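Local coordinates for protein Hydrogenase/urease maturation factor HypB (Helicobacter pylori, PDB 4LPS) that acts as a nickel-binding GTPase of low intrinsic activity that is required for nickel insertion into [NiFe] hydrogenase and for urease maturation, at residues I154-V159 with I180-D185; K165-P170 with K198-K203. All blocks are in the same frame, centred on the assembly; numbering follows the deposited sequence.

Contact 1 of 2, residues I154-V159 with I180-D185. With GDP (guanosine-5'-diphosphate), chain D.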
ATOM      1  N   ILE A 154       2.415  -0.847   3.925  1.00 10.72           N
ATOM      2  CA  ILE A 154       3.630  -0.980   3.138  1.00 11.76           C
ATOM      3  C   ILE A 154       4.000   0.340   2.468  1.00 13.23           C
ATOM      4  O   ILE A 154       3.157   1.001   1.857  1.00  9.86           O
ATOM      5  CB  ILE A 154       3.476  -2.094   2.091  1.00 11.01           C
ATOM      6  CG1 ILE A 154       3.202  -3.425   2.802  1.00 17.98           C
ATOM      7  CG2 ILE A 154       4.724  -2.194   1.224  1.00 11.12           C
ATOM      8  CD1 ILE A 154       2.706  -4.537   1.895  1.00 12.02           C
ATOM      9  N   VAL A 155       5.267   0.721   2.609  1.00 12.54           N
ATOM     10  CA  VAL A 155       5.751   2.003   2.114  1.00 11.99           C
ATOM     11  C   VAL A 155       6.698   1.846   0.922  1.00 14.87           C
ATOM     12  O   VAL A 155       7.652   1.069   0.972  1.00 10.64           O
ATOM     13  CB  VAL A 155       6.474   2.788   3.227  1.00 10.47           C
ATOM     14  CG1 VAL A 155       6.967   4.124   2.702  1.00 10.27           C
ATOM     15  CG2 VAL A 155       5.543   3.000   4.415  1.00 10.53           C
ATOM     16  N   LEU A 156       6.421   2.580  -0.153  1.00 12.75           N
ATOM     17  CA  LEU A 156       7.326   2.627  -1.295  1.00 10.02           C
ATOM     18  C   LEU A 156       8.261   3.821  -1.193  1.00 11.82           C
ATOM     19  O   LEU A 156       7.837   4.934  -0.879  1.00 11.73           O
ATOM     20  CB  LEU A 156       6.560   2.691  -2.622  1.00  9.54           C
ATOM     21  CG  LEU A 156       5.884   1.435  -3.175  1.00 11.43           C
ATOM     22  CD1 LEU A 156       4.640   1.046  -2.385  1.00 12.17           C
ATOM     23  CD2 LEU A 156       5.538   1.643  -4.642  1.00 11.76           C
ATOM     24  N   LEU A 157       9.543   3.571  -1.425  1.00 11.84           N
ATOM     25  CA  LEU A 157      10.512   4.640  -1.621  1.00 12.21           C
ATOM     26  C   LEU A 157      11.128   4.449  -2.998  1.00 15.07           C
ATOM     27  O   LEU A 157      11.818   3.458  -3.241  1.00 15.14           O
ATOM     28  CB  LEU A 157      11.593   4.624  -0.535  1.00 11.01           C
ATOM     29  CG  LEU A 157      12.779   5.567  -0.759  1.00 13.26           C
ATOM     30  CD1 LEU A 157      12.306   7.006  -0.880  1.00 17.50           C
ATOM     31  CD2 LEU A 157      13.814   5.434   0.353  1.00 15.13           C
ATOM     32  N   SER A 158      10.875   5.389  -3.904  1.00 11.53           N
ATOM     33  CA  SER A 158      11.368   5.244  -5.264  1.00 11.22           C
ATOM     34  C   SER A 158      12.788   5.772  -5.353  1.00 10.63           C
ATOM     35  O   SER A 158      13.155   6.715  -4.647  1.00 12.01           O
ATOM     36  CB  SER A 158      10.457   5.958  -6.266  1.00 10.99           C
ATOM     37  OG  SER A 158      10.775   7.330  -6.380  1.00 13.48           O
ATOM     38  N   VAL A 159      13.593   5.123  -6.191  1.00 10.93           N
ATOM     39  CA  VAL A 159      14.995   5.483  -6.364  1.00 11.44           C
ATOM     40  C   VAL A 159      15.197   6.974  -6.680  1.00 11.43           C
ATOM     41  O   VAL A 159      16.063   7.609  -6.077  1.00 16.85           O
ATOM     42  CB  VAL A 159      15.661   4.615  -7.468  1.00 11.75           C
ATOM     43  CG1 VAL A 159      16.946   5.250  -7.970  1.00 12.23           C
ATOM     44  CG2 VAL A 159      15.941   3.220  -6.940  1.00 12.11           C
ATOM     45  N   ILE A 180       9.332  -1.075   0.152  1.00 13.48           N
ATOM     46  CA  ILE A 180       9.679  -1.381  -1.226  1.00 11.75           C
ATOM     47  C   ILE A 180      10.528  -0.267  -1.823  1.00 12.00           C
ATOM     48  O   ILE A 180      10.089   0.880  -1.895  1.00 10.93           O
ATOM     49  CB  ILE A 180       8.419  -1.575  -2.094  1.00 12.24           C
ATOM     50  CG1 ILE A 180       7.601  -2.766  -1.588  1.00 11.62           C
ATOM     51  CG2 ILE A 180       8.793  -1.757  -3.558  1.00 11.35           C
ATOM     52  CD1 ILE A 180       6.222  -2.848  -2.200  1.00 11.36           C
ATOM     53  N   ILE A 181      11.743  -0.603  -2.249  1.00 15.26           N
ATOM     54  CA  ILE A 181      12.536   0.326  -3.045  1.00 14.91           C
ATOM     55  C   ILE A 181      12.092   0.183  -4.494  1.00 14.11           C
ATOM     56  O   ILE A 181      12.480  -0.763  -5.182  1.00 12.46           O
ATOM     57  CB  ILE A 181      14.052   0.065  -2.919  1.00 13.52           C
ATOM     58  CG1 ILE A 181      14.500   0.186  -1.459  1.00 12.96           C
ATOM     59  CG2 ILE A 181      14.837   1.042  -3.789  1.00 12.43           C
ATOM     60  CD1 ILE A 181      15.975  -0.121  -1.235  1.00 13.86           C
ATOM     61  N   SER A 182      11.271   1.120  -4.950  1.00 13.33           N
ATOM     62  CA  SER A 182      10.645   0.995  -6.259  1.00 14.16           C
ATOM     63  C   SER A 182      11.479   1.688  -7.328  1.00 11.15           C
ATOM     64  O   SER A 182      12.385   2.462  -7.009  1.00 10.95           O
ATOM     65  CB  SER A 182       9.221   1.556  -6.233  1.00 11.64           C
ATOM     66  OG  SER A 182       9.190   2.900  -5.801  1.00 13.23           O
ATOM     67  N   LYS A 183      11.171   1.389  -8.590  1.00 11.02           N
ATOM     68  CA  LYS A 183      11.953   1.860  -9.733  1.00 11.22           C
ATOM     69  C   LYS A 183      13.427   1.487  -9.568  1.00 13.51           C
ATOM     70  O   LYS A 183      14.324   2.295  -9.816  1.00 11.78           O
ATOM     71  CB  LYS A 183      11.786   3.374  -9.918  1.00 11.28           C
ATOM     72  CG  LYS A 183      10.332   3.837  -9.811  1.00 12.56           C
ATOM     73  CD  LYS A 183      10.162   5.307 -10.182  1.00 12.65           C
ATOM     74  CE  LYS A 183       8.715   5.747  -9.995  1.00 12.07           C
ATOM     75  NZ  LYS A 183       8.478   7.161 -10.424  1.00  9.91           N
ATOM     76  N   ALA A 184      13.662   0.245  -9.154  1.00 12.15           N
ATOM     77  CA  ALA A 184      15.011  -0.240  -8.882  1.00 16.93           C
ATOM     78  C   ALA A 184      15.885  -0.293 -10.138  1.00 15.99           C
ATOM     79  O   ALA A 184      17.111  -0.370 -10.045  1.00 12.95           O
ATOM     80  CB  ALA A 184      14.944  -1.612  -8.230  1.00 12.65           C
ATOM     81  N   ASP A 185      15.251  -0.251 -11.307  1.00 14.33           N
ATOM     82  CA  ASP A 185      15.971  -0.151 -12.573  1.00 16.72           C
ATOM     83  C   ASP A 185      16.784   1.142 -12.688  1.00 16.48           C
ATOM     84  O   ASP A 185      17.677   1.246 -13.531  1.00 15.66           O
ATOM     85  CB  ASP A 185      14.993  -0.257 -13.745  1.00 16.18           C
ATOM     86  CG  ASP A 185      13.842   0.724 -13.632  1.00 16.42           C
ATOM     87  OD1 ASP A 185      13.015   0.574 -12.707  1.00 16.02           O
ATOM     88  OD2 ASP A 185      13.756   1.645 -14.475  1.00 14.46           O
TER
HETATM   89  PB  GDP D 302       1.977   6.521  -8.227  1.00 14.28           P
HETATM   90  O1B GDP D 302       1.625   7.968  -8.468  1.00 14.98           O
HETATM   91  O2B GDP D 302       0.743   5.658  -8.300  1.00  8.10           O
HETATM   92  O3B GDP D 302       2.585   6.349  -6.857  1.00 15.20           O
HETATM   93  O3A GDP D 302       3.056   6.047  -9.316  1.00 18.89           O
HETATM   94  PA  GDP D 302       2.699   5.803 -10.869  1.00 17.29           P
HETATM   95  O1A GDP D 302       2.245   4.381 -11.077  1.00 13.76           O
HETATM   96  O2A GDP D 302       1.673   6.783 -11.377  1.00 17.91           O
HETATM   97  O5' GDP D 302       4.122   6.004 -11.570  1.00 13.35           O
HETATM   98  C5' GDP D 302       4.616   7.311 -11.849  1.00 13.08           C
HETATM   99  C4' GDP D 302       5.642   7.212 -12.968  1.00 13.40           C
HETATM  100  O4' GDP D 302       6.666   6.287 -12.600  1.00 17.36           O
HETATM  101  C3' GDP D 302       5.006   6.670 -14.235  1.00 15.26           C
HETATM  102  O3' GDP D 302       5.555   7.390 -15.342  1.00 13.26           O
HETATM  103  C2' GDP D 302       5.459   5.231 -14.322  1.00 14.01           C
HETATM  104  O2' GDP D 302       5.617   4.835 -15.683  1.00 12.65           O
HETATM  105  C1' GDP D 302       6.799   5.286 -13.615  1.00 16.50           C
HETATM  106  N9  GDP D 302       7.174   4.003 -12.980  1.00 14.86           N
HETATM  107  C8  GDP D 302       6.434   3.228 -12.164  1.00 10.86           C
HETATM  108  N7  GDP D 302       7.144   2.142 -11.766  1.00 13.36           N
HETATM  109  C5  GDP D 302       8.369   2.225 -12.324  1.00 13.38           C
HETATM  110  C6  GDP D 302       9.615   1.423 -12.324  1.00 13.35           C
HETATM  111  O6  GDP D 302       9.694   0.359 -11.677  1.00 15.97           O
HETATM  112  N1  GDP D 302      10.657   1.870 -13.036  1.00 14.40           N
HETATM  113  C2  GDP D 302      10.600   3.015 -13.743  1.00 14.35           C
HETATM  114  N2  GDP D 302      11.687   3.414 -14.445  1.00 10.72           N
HETATM  115  N3  GDP D 302       9.495   3.798 -13.789  1.00 14.74           N
HETATM  116  C4  GDP D 302       8.378   3.457 -13.113  1.00 16.11           C
HETATM  117  O   HOH W   1       9.997   8.636  -8.520  1.00 11.31           O
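Ile180 has CG1 anti to its carbonyl carbon (chi1 -62°), and an extended chi2 of 168° then places CD1 3.8 Å from Ile154 CG2, which is anti to its own backbone N. Leu156 lies alongside Ile180 and points the same way, while its CD2 reaches on to Ser182 CB; helix 218-234 covers the two isoleucines through Phe224. Just past the end of strand 154-158, Val159 CG2 packs against Ile181 CG2, which lies on the opposite face from Ile180.

The backbones pair in parallel. Ile180 uses both its N-H and its C=O, toward Val155 O and Leu157 N, and the pattern continues from Ser182 N to Leu157 O and from Val159 N to Ser182 O. Ser182 OG sits 3.3 Å from Ser158 CB and is bonded to Ser57 O of the P-loop.

Where the strand ends, Lys183 adopts a left-handed backbone conformation and lays its extended chain over one face of the guanine, CG 3.6 Å from GDP C5. Its NZ is gripped by GDP O4' at 3.0 Å, Gly56 O and a water. That water donates to Ser158 OG at 2.6 Å, a hydroxyl also bonded to Glu161. Asp185 reads the base with both oxygens: GDP N1 gives a nearly straight bond to OD1 (2.7 Å, 167°), and GDP N2 another to OD2 (2.7 Å), while Ser214 also holds OD1. Ser182 to Asp185 thus form the guanine-specificity loop that corresponds to the N/TKxD motif of P-loop GTPases.

Contact 2 of 2, residues K165-P170 with K198-K203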
ATOM      1  N   LYS A 165      15.823   9.380   2.276  1.00 14.22           N
ATOM      2  CA  LYS A 165      14.482   9.795   2.667  1.00 14.61           C
ATOM      3  C   LYS A 165      13.973   9.103   3.926  1.00 16.16           C
ATOM      4  O   LYS A 165      13.057   9.606   4.583  1.00 17.39           O
ATOM      5  CB  LYS A 165      13.509   9.564   1.512  1.00 15.46           C
ATOM      6  CG  LYS A 165      13.729  10.516   0.342  1.00 17.32           C
ATOM      7  CD  LYS A 165      13.388  11.942   0.751  1.00 20.35           C
ATOM      8  CE  LYS A 165      13.645  12.921  -0.380  1.00 24.81           C
ATOM      9  NZ  LYS A 165      15.103  13.134  -0.613  1.00 26.03           N
ATOM     10  N   VAL A 166      14.556   7.954   4.263  1.00 15.12           N
ATOM     11  CA  VAL A 166      14.051   7.159   5.378  1.00 14.47           C
ATOM     12  C   VAL A 166      14.142   7.950   6.682  1.00 15.32           C
ATOM     13  O   VAL A 166      13.164   8.057   7.421  1.00 15.16           O
ATOM     14  CB  VAL A 166      14.813   5.825   5.531  1.00 17.02           C
ATOM     15  CG1 VAL A 166      14.419   5.124   6.823  1.00 17.32           C
ATOM     16  CG2 VAL A 166      14.541   4.917   4.345  1.00 16.99           C
ATOM     17  N   LEU A 167      15.318   8.500   6.960  1.00 16.33           N
ATOM     18  CA  LEU A 167      15.512   9.291   8.171  1.00 21.93           C
ATOM     19  C   LEU A 167      14.828  10.659   8.115  1.00 23.00           C
ATOM     20  O   LEU A 167      14.614  11.290   9.153  1.00 20.72           O
ATOM     21  CB  LEU A 167      17.006   9.469   8.455  1.00 20.97           C
ATOM     22  CG  LEU A 167      17.742   8.217   8.940  1.00 23.92           C
ATOM     23  CD1 LEU A 167      19.042   8.575   9.653  1.00 25.44           C
ATOM     24  CD2 LEU A 167      16.852   7.384   9.842  1.00 24.44           C
ATOM     25  N   LYS A 168      14.498  11.124   6.912  1.00 18.68           N
ATOM     26  CA  LYS A 168      13.790  12.393   6.761  1.00 18.36           C
ATOM     27  C   LYS A 168      12.308  12.252   7.069  1.00 18.00           C
ATOM     28  O   LYS A 168      11.659  13.217   7.474  1.00 19.09           O
ATOM     29  CB  LYS A 168      13.977  12.952   5.351  1.00 20.19           C
ATOM     30  CG  LYS A 168      15.304  13.666   5.142  1.00 24.66           C
ATOM     31  CD  LYS A 168      15.397  14.230   3.734  1.00 29.94           C
ATOM     32  CE  LYS A 168      16.616  15.121   3.582  1.00 36.97           C
ATOM     33  NZ  LYS A 168      16.795  15.568   2.173  1.00 40.31           N
ATOM     34  N   TYR A 169      11.776  11.050   6.872  1.00 14.50           N
ATOM     35  CA  TYR A 169      10.377  10.798   7.186  1.00 14.23           C
ATOM     36  C   TYR A 169      10.252   9.561   8.077  1.00 14.07           C
ATOM     37  O   TYR A 169       9.606   8.581   7.700  1.00 15.44           O
ATOM     38  CB  TYR A 169       9.565  10.641   5.896  1.00 13.33           C
ATOM     39  CG  TYR A 169       9.640  11.867   5.013  1.00 13.30           C
ATOM     40  CD1 TYR A 169      10.700  12.048   4.129  1.00 12.92           C
ATOM     41  CD2 TYR A 169       8.685  12.870   5.103  1.00 12.51           C
ATOM     42  CE1 TYR A 169      10.784  13.172   3.333  1.00 12.77           C
ATOM     43  CE2 TYR A 169       8.763  14.001   4.311  1.00 12.55           C
ATOM     44  CZ  TYR A 169       9.813  14.146   3.431  1.00 15.26           C
ATOM     45  OH  TYR A 169       9.893  15.273   2.645  1.00 16.92           O
ATOM     46  N   PRO A 170      10.874   9.609   9.271  1.00 15.16           N
ATOM     47  CA  PRO A 170      10.982   8.430  10.136  1.00 15.63           C
ATOM     48  C   PRO A 170       9.639   7.863  10.591  1.00 20.05           C
ATOM     49  O   PRO A 170       9.535   6.643  10.730  1.00 20.93           O
ATOM     50  CB  PRO A 170      11.788   8.949  11.335  1.00 17.06           C
ATOM     51  CG  PRO A 170      11.531  10.410  11.361  1.00 17.18           C
ATOM     52  CD  PRO A 170      11.429  10.810   9.922  1.00 16.24           C
ATOM     53  N   LYS A 198      18.987   0.585   3.676  1.00 14.75           N
ATOM     54  CA  LYS A 198      19.078  -0.599   4.521  1.00 18.56           C
ATOM     55  C   LYS A 198      19.533  -0.225   5.926  1.00 16.98           C
ATOM     56  O   LYS A 198      18.966  -0.690   6.913  1.00 17.43           O
ATOM     57  CB  LYS A 198      20.037  -1.623   3.908  1.00 23.45           C
ATOM     58  CG  LYS A 198      20.213  -2.890   4.734  1.00 29.23           C
ATOM     59  CD  LYS A 198      18.967  -3.765   4.643  1.00 36.14           C
ATOM     60  CE  LYS A 198      19.015  -4.931   5.620  1.00 42.26           C
ATOM     61  NZ  LYS A 198      17.700  -5.635   5.679  1.00 42.69           N
ATOM     62  N   GLU A 199      20.544   0.635   6.008  1.00 19.52           N
ATOM     63  CA  GLU A 199      21.131   1.010   7.287  1.00 21.00           C
ATOM     64  C   GLU A 199      20.201   1.917   8.082  1.00 18.76           C
ATOM     65  O   GLU A 199      20.128   1.819   9.309  1.00 20.18           O
ATOM     66  CB  GLU A 199      22.480   1.696   7.070  1.00 24.15           C
ATOM     67  CG  GLU A 199      23.585   0.752   6.616  1.00 34.42           C
ATOM     68  CD  GLU A 199      24.745   1.482   5.970  1.00 41.14           C
ATOM     69  OE1 GLU A 199      25.577   0.817   5.316  1.00 42.04           O
ATOM     70  OE2 GLU A 199      24.825   2.721   6.119  1.00 41.50           O
ATOM     71  N   ASP A 200      19.513   2.812   7.381  1.00 21.38           N
ATOM     72  CA  ASP A 200      18.531   3.689   8.010  1.00 22.99           C
ATOM     73  C   ASP A 200      17.360   2.891   8.568  1.00 21.74           C
ATOM     74  O   ASP A 200      16.888   3.152   9.677  1.00 23.33           O
ATOM     75  CB  ASP A 200      18.031   4.734   7.015  1.00 22.93           C
ATOM     76  CG  ASP A 200      19.037   5.839   6.783  1.00 28.46           C
ATOM     77  OD1 ASP A 200      20.079   5.853   7.473  1.00 30.86           O
ATOM     78  OD2 ASP A 200      18.779   6.700   5.915  1.00 31.59           O
ATOM     79  N   MET A 201      16.884   1.925   7.790  1.00 18.89           N
ATOM     80  CA  MET A 201      15.808   1.052   8.248  1.00 20.10           C
ATOM     81  C   MET A 201      16.279   0.168   9.392  1.00 24.12           C
ATOM     82  O   MET A 201      15.486  -0.215  10.254  1.00 20.25           O
ATOM     83  CB  MET A 201      15.268   0.187   7.107  1.00 19.19           C
ATOM     84  CG  MET A 201      14.354   0.917   6.139  1.00 18.33           C
ATOM     85  SD  MET A 201      12.927   1.640   6.975  1.00 20.67           S
ATOM     86  CE  MET A 201      12.144   0.183   7.663  1.00 18.02           C
ATOM     87  N   GLN A 202      17.565  -0.170   9.389  1.00 25.16           N
ATOM     88  CA  GLN A 202      18.143  -0.959  10.471  1.00 29.89           C
ATOM     89  C   GLN A 202      18.001  -0.244  11.813  1.00 25.17           C
ATOM     90  O   GLN A 202      17.733  -0.871  12.837  1.00 26.64           O
ATOM     91  CB  GLN A 202      19.619  -1.249  10.191  1.00 37.38           C
ATOM     92  CG  GLN A 202      19.857  -2.429   9.262  1.00 47.36           C
ATOM     93  CD  GLN A 202      19.427  -3.752   9.860  1.00 57.35           C
ATOM     94  OE1 GLN A 202      18.897  -4.615   9.160  1.00 63.42           O
ATOM     95  NE2 GLN A 202      19.661  -3.923  11.157  1.00 57.24           N
ATOM     96  N   LYS A 203      18.185   1.073  11.797  1.00 26.02           N
ATOM     97  CA  LYS A 203      18.035   1.896  12.994  1.00 29.82           C
ATOM     98  C   LYS A 203      16.569   2.061  13.396  1.00 28.66           C
ATOM     99  O   LYS A 203      16.225   1.987  14.577  1.00 27.52           O
ATOM    100  CB  LYS A 203      18.692   3.264  12.784  1.00 35.78           C
ATOM    101  CG  LYS A 203      20.179   3.182  12.426  1.00 40.88           C
ATOM    102  CD  LYS A 203      20.905   4.497  12.704  1.00 45.58           C
ATOM    103  CE  LYS A 203      20.825   5.447  11.519  1.00 45.46           C
ATOM    104  NZ  LYS A 203      21.803   5.090  10.453  1.00 44.59           N
TER
HETATM  105  O   HOH W   2      17.278   6.726   3.682  1.00 17.19           O
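The carboxylate of Asp200 presents one face to Leu167, whose CG stands over it, 3.5 Å from Asp200 CG, and the two side chains cross at about a right angle. At the rim, OD1 has Lys203 NZ at 3.5 Å, a salt bridge within the same helix, and a hydrogen bond from Gln196; a water donates to OD2 at 2.7 Å. The other flat group, the Tyr169 ring, has Lys165 O in its plane at one edge and packs against Leu140 and Val141.

The same water accepts from Val166 N at 3.0 Å, linking the aspartate to the short, weakly bonded helix 165-168; no direct hydrogen bond joins the two segments. These helices belong to successive beta-alpha-beta crossovers of the parallel sheet, helix 165-168 following strand 152-158 and helix 194-204 leading to strand 210-212.

Beneath the polar part the packing is apolar. Val166 CG1, anti to its backbone N (chi1 171°), passes Asp200 CB at 3.6 Å, the two side chains running in opposite directions. CG1 also meets Met201 SD at 3.8 Å, where the two side chains cross at about a right angle; the methionine goes on to Ile210 and Ala208, and Val166 to Leu157, Val197 and Leu204. Farther out, on the more exposed side, Leu167 CD1 touches the aliphatic Lys203 CE at 4.1 Å.

The four segments alternate along the chain in the order 154-159, 165-170, 180-185 and 198-203, so each contact joins one part of the first strand-helix unit to its counterpart in the second. Contact 1 pairs the neighbouring strands 152-158 and 178-182, and contact 2 packs the helices that follow them. Their centres lie 13 Å apart, yet they meet directly: Leu157 CD1 is 3.7 Å from Lys165 CB, and Leu157 CD2 packs on Val166 CG2. Together they represent two layers of the nucleotide-binding domain, the parallel sheet and helices packed on one of its faces, with the guanine-recognition loop at the strand ends and the helix pair away from it, although Lys165 belongs to a second GDP pocket.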